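Local coordinates for protein RNA silencing suppressor p19 (Carnation Italian ringspot virus, PDB 6BJG) that suppresses RNA silencing in infected plants by binding short interfering RNAs as a homodimer that measures the length of their duplex region, at residues S94-A99 with R128-L133. The protein carries 1 engineered substitution. Residues are numbered along the deposited sequence; the frame is centred on the assembly and turned at random.
Sequences SVNYAA and RTLQHL
L130 meets V95, N96 and A99 where helix 92-99 lies beside the start of helix 130-145, both on one side of the four-stranded antiparallel sheet of the p19 core. The pair is a worked example of how two helices on a sheet can meet largely through one branched side chain. Walking along 128-133, the chain enters the helix through T129, at the N-cap position. L130, the first residue of the helix, then carries most of the contact. Its chi1 of -177° swings CG away from the backbone N, carrying the branch toward 94-99 and splitting its two methyls between different partners. CD1 lies 4.1 Å from CG1 of V95, while CD2 meets both CB of A99, one turn on from V95, and the amide of N96, whose OD1 lies 3.9 Å away. W63 of strand 58-65 also touches both L130 and V95, tying this apolar cluster to the sheet. Next comes Q131, at the more open margin: its CG makes the touch, 4.0 Å from OD1 of N96, and the extended chain beyond carries the Q131 amide onward, its plane turned 74° from that of N96. ND2 of N96 is instead hydrogen-bonded to the carbonyl of G92, one turn back in its own helix, which helps fix the amide's rotation. H132 and L133 face the second subunit, packing on its V119. The tightest spot belongs to L130 and A99, where CD2 and CB approach to 3.3 Å, closer than usual for two methyls.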
loop_
_atom_site.group_PDB
_atom_site.type_symbol
_atom_site.label_atom_id
_atom_site.label_comp_id
_atom_site.label_asym_id
_atom_site.label_seq_id
_atom_site.Cartn_x
_atom_site.Cartn_y
_atom_site.Cartn_z
ATOM N N SER B 94 -7.833 -14.787 12.349
ATOM C CA SER B 94 -6.539 -15.455 12.263
ATOM C C SER B 94 -5.385 -14.467 12.362
ATOM O O SER B 94 -4.300 -14.832 12.829
ATOM C CB SER B 94 -6.445 -16.253 10.963
ATOM O OG SER B 94 -6.515 -15.404 9.834
ATOM N N VAL B 95 -5.591 -13.221 11.934
ATOM C CA VAL B 95 -4.536 -12.216 12.024
ATOM C C VAL B 95 -4.398 -11.708 13.454
ATOM O O VAL B 95 -3.290 -11.634 13.998
ATOM C CB VAL B 95 -4.812 -11.067 11.036
ATOM C CG1 VAL B 95 -3.816 -9.926 11.234
ATOM C CG2 VAL B 95 -4.746 -11.578 9.602
ATOM N N ASN B 96 -5.518 -11.344 14.085
ATOM C CA ASN B 96 -5.463 -10.851 15.457
ATOM C C ASN B 96 -4.963 -11.930 16.408
ATOM O O ASN B 96 -4.191 -11.646 17.332
ATOM C CB ASN B 96 -6.841 -10.347 15.889
ATOM C CG ASN B 96 -7.077 -8.897 15.509
ATOM O OD1 ASN B 96 -6.876 -7.993 16.320
ATOM N ND2 ASN B 96 -7.503 -8.667 14.271
ATOM N N TYR B 97 -5.390 -13.176 16.199
ATOM C CA TYR B 97 -4.881 -14.280 17.003
ATOM C C TYR B 97 -3.365 -14.389 16.878
ATOM O O TYR B 97 -2.647 -14.420 17.884
ATOM C CB TYR B 97 -5.552 -15.585 16.578
ATOM C CG TYR B 97 -5.110 -16.793 17.374
ATOM C CD1 TYR B 97 -5.639 -17.049 18.630
ATOM C CD2 TYR B 97 -4.166 -17.675 16.868
ATOM C CE1 TYR B 97 -5.238 -18.152 19.362
ATOM C CE2 TYR B 97 -3.761 -18.780 17.591
ATOM C CZ TYR B 97 -4.299 -19.013 18.838
ATOM O OH TYR B 97 -3.899 -20.112 19.563
ATOM N N ALA B 98 -2.862 -14.443 15.641
ATOM C CA ALA B 98 -1.423 -14.551 15.426
ATOM C C ALA B 98 -0.694 -13.314 15.932
ATOM O O ALA B 98 0.404 -13.416 16.491
ATOM C CB ALA B 98 -1.132 -14.770 13.941
ATOM N N ALA B 99 -1.288 -12.133 15.742
ATOM C CA ALA B 99 -0.626 -10.898 16.145
ATOM C C ALA B 99 -0.447 -10.834 17.656
ATOM O O ALA B 99 0.572 -10.335 18.147
ATOM C CB ALA B 99 -1.423 -9.690 15.652
ATOM N N ARG B 128 -1.696 -0.925 17.312
ATOM C CA ARG B 128 -2.956 -0.615 17.975
ATOM C C ARG B 128 -4.056 -0.233 16.992
ATOM O O ARG B 128 -5.154 0.132 17.426
ATOM C CB ARG B 128 -2.750 0.515 18.989
ATOM C CG ARG B 128 -1.640 0.258 20.008
ATOM C CD ARG B 128 -2.119 -0.548 21.213
ATOM N NE ARG B 128 -2.363 -1.957 20.908
ATOM C CZ ARG B 128 -1.425 -2.902 20.891
ATOM N NH1 ARG B 128 -0.157 -2.598 21.147
ATOM N NH2 ARG B 128 -1.752 -4.156 20.610
ATOM N N THR B 129 -3.789 -0.302 15.686
ATOM C CA THR B 129 -4.803 -0.089 14.658
ATOM C C THR B 129 -5.007 -1.341 13.814
ATOM O O THR B 129 -5.485 -1.250 12.680
ATOM C CB THR B 129 -4.426 1.093 13.759
ATOM O OG1 THR B 129 -3.348 0.720 12.889
ATOM C CG2 THR B 129 -4.003 2.295 14.593
ATOM N N LEU B 130 -4.664 -2.514 14.356
ATOM C CA LEU B 130 -4.613 -3.724 13.543
ATOM C C LEU B 130 -5.982 -4.080 12.976
ATOM O O LEU B 130 -6.087 -4.512 11.822
ATOM C CB LEU B 130 -4.054 -4.884 14.369
ATOM C CG LEU B 130 -3.868 -6.214 13.634
ATOM C CD1 LEU B 130 -2.898 -6.080 12.474
ATOM C CD2 LEU B 130 -3.391 -7.285 14.603
ATOM N N GLN B 131 -7.044 -3.914 13.767
ATOM C CA GLN B 131 -8.378 -4.219 13.258
ATOM C C GLN B 131 -8.688 -3.392 12.016
ATOM O O GLN B 131 -9.242 -3.910 11.038
ATOM C CB GLN B 131 -9.427 -3.988 14.348
ATOM C CG GLN B 131 -9.394 -5.041 15.452
ATOM C CD GLN B 131 -10.654 -5.059 16.305
ATOM O OE1 GLN B 131 -11.273 -4.021 16.551
ATOM N NE2 GLN B 131 -11.042 -6.248 16.756
ATOM N N HIS B 132 -8.320 -2.110 12.025
ATOM C CA HIS B 132 -8.544 -1.272 10.851
ATOM C C HIS B 132 -7.681 -1.718 9.679
ATOM O O HIS B 132 -8.129 -1.688 8.527
ATOM C CB HIS B 132 -8.273 0.193 11.195
ATOM C CG HIS B 132 -9.331 0.813 12.054
ATOM N ND1 HIS B 132 -10.653 0.424 12.002
ATOM C CD2 HIS B 132 -9.262 1.789 12.989
ATOM C CE1 HIS B 132 -11.354 1.137 12.865
ATOM N NE2 HIS B 132 -10.534 1.973 13.477
ATOM N N LEU B 133 -6.440 -2.132 9.946
ATOM C CA LEU B 133 -5.603 -2.670 8.878
ATOM C C LEU B 133 -6.262 -3.877 8.225
ATOM O O LEU B 133 -6.281 -3.994 6.993
ATOM C CB LEU B 133 -4.227 -3.052 9.425
ATOM C CG LEU B 133 -3.440 -1.974 10.171
ATOM C CD1 LEU B 133 -2.063 -2.505 10.541
ATOM C CD2 LEU B 133 -3.323 -0.702 9.352
#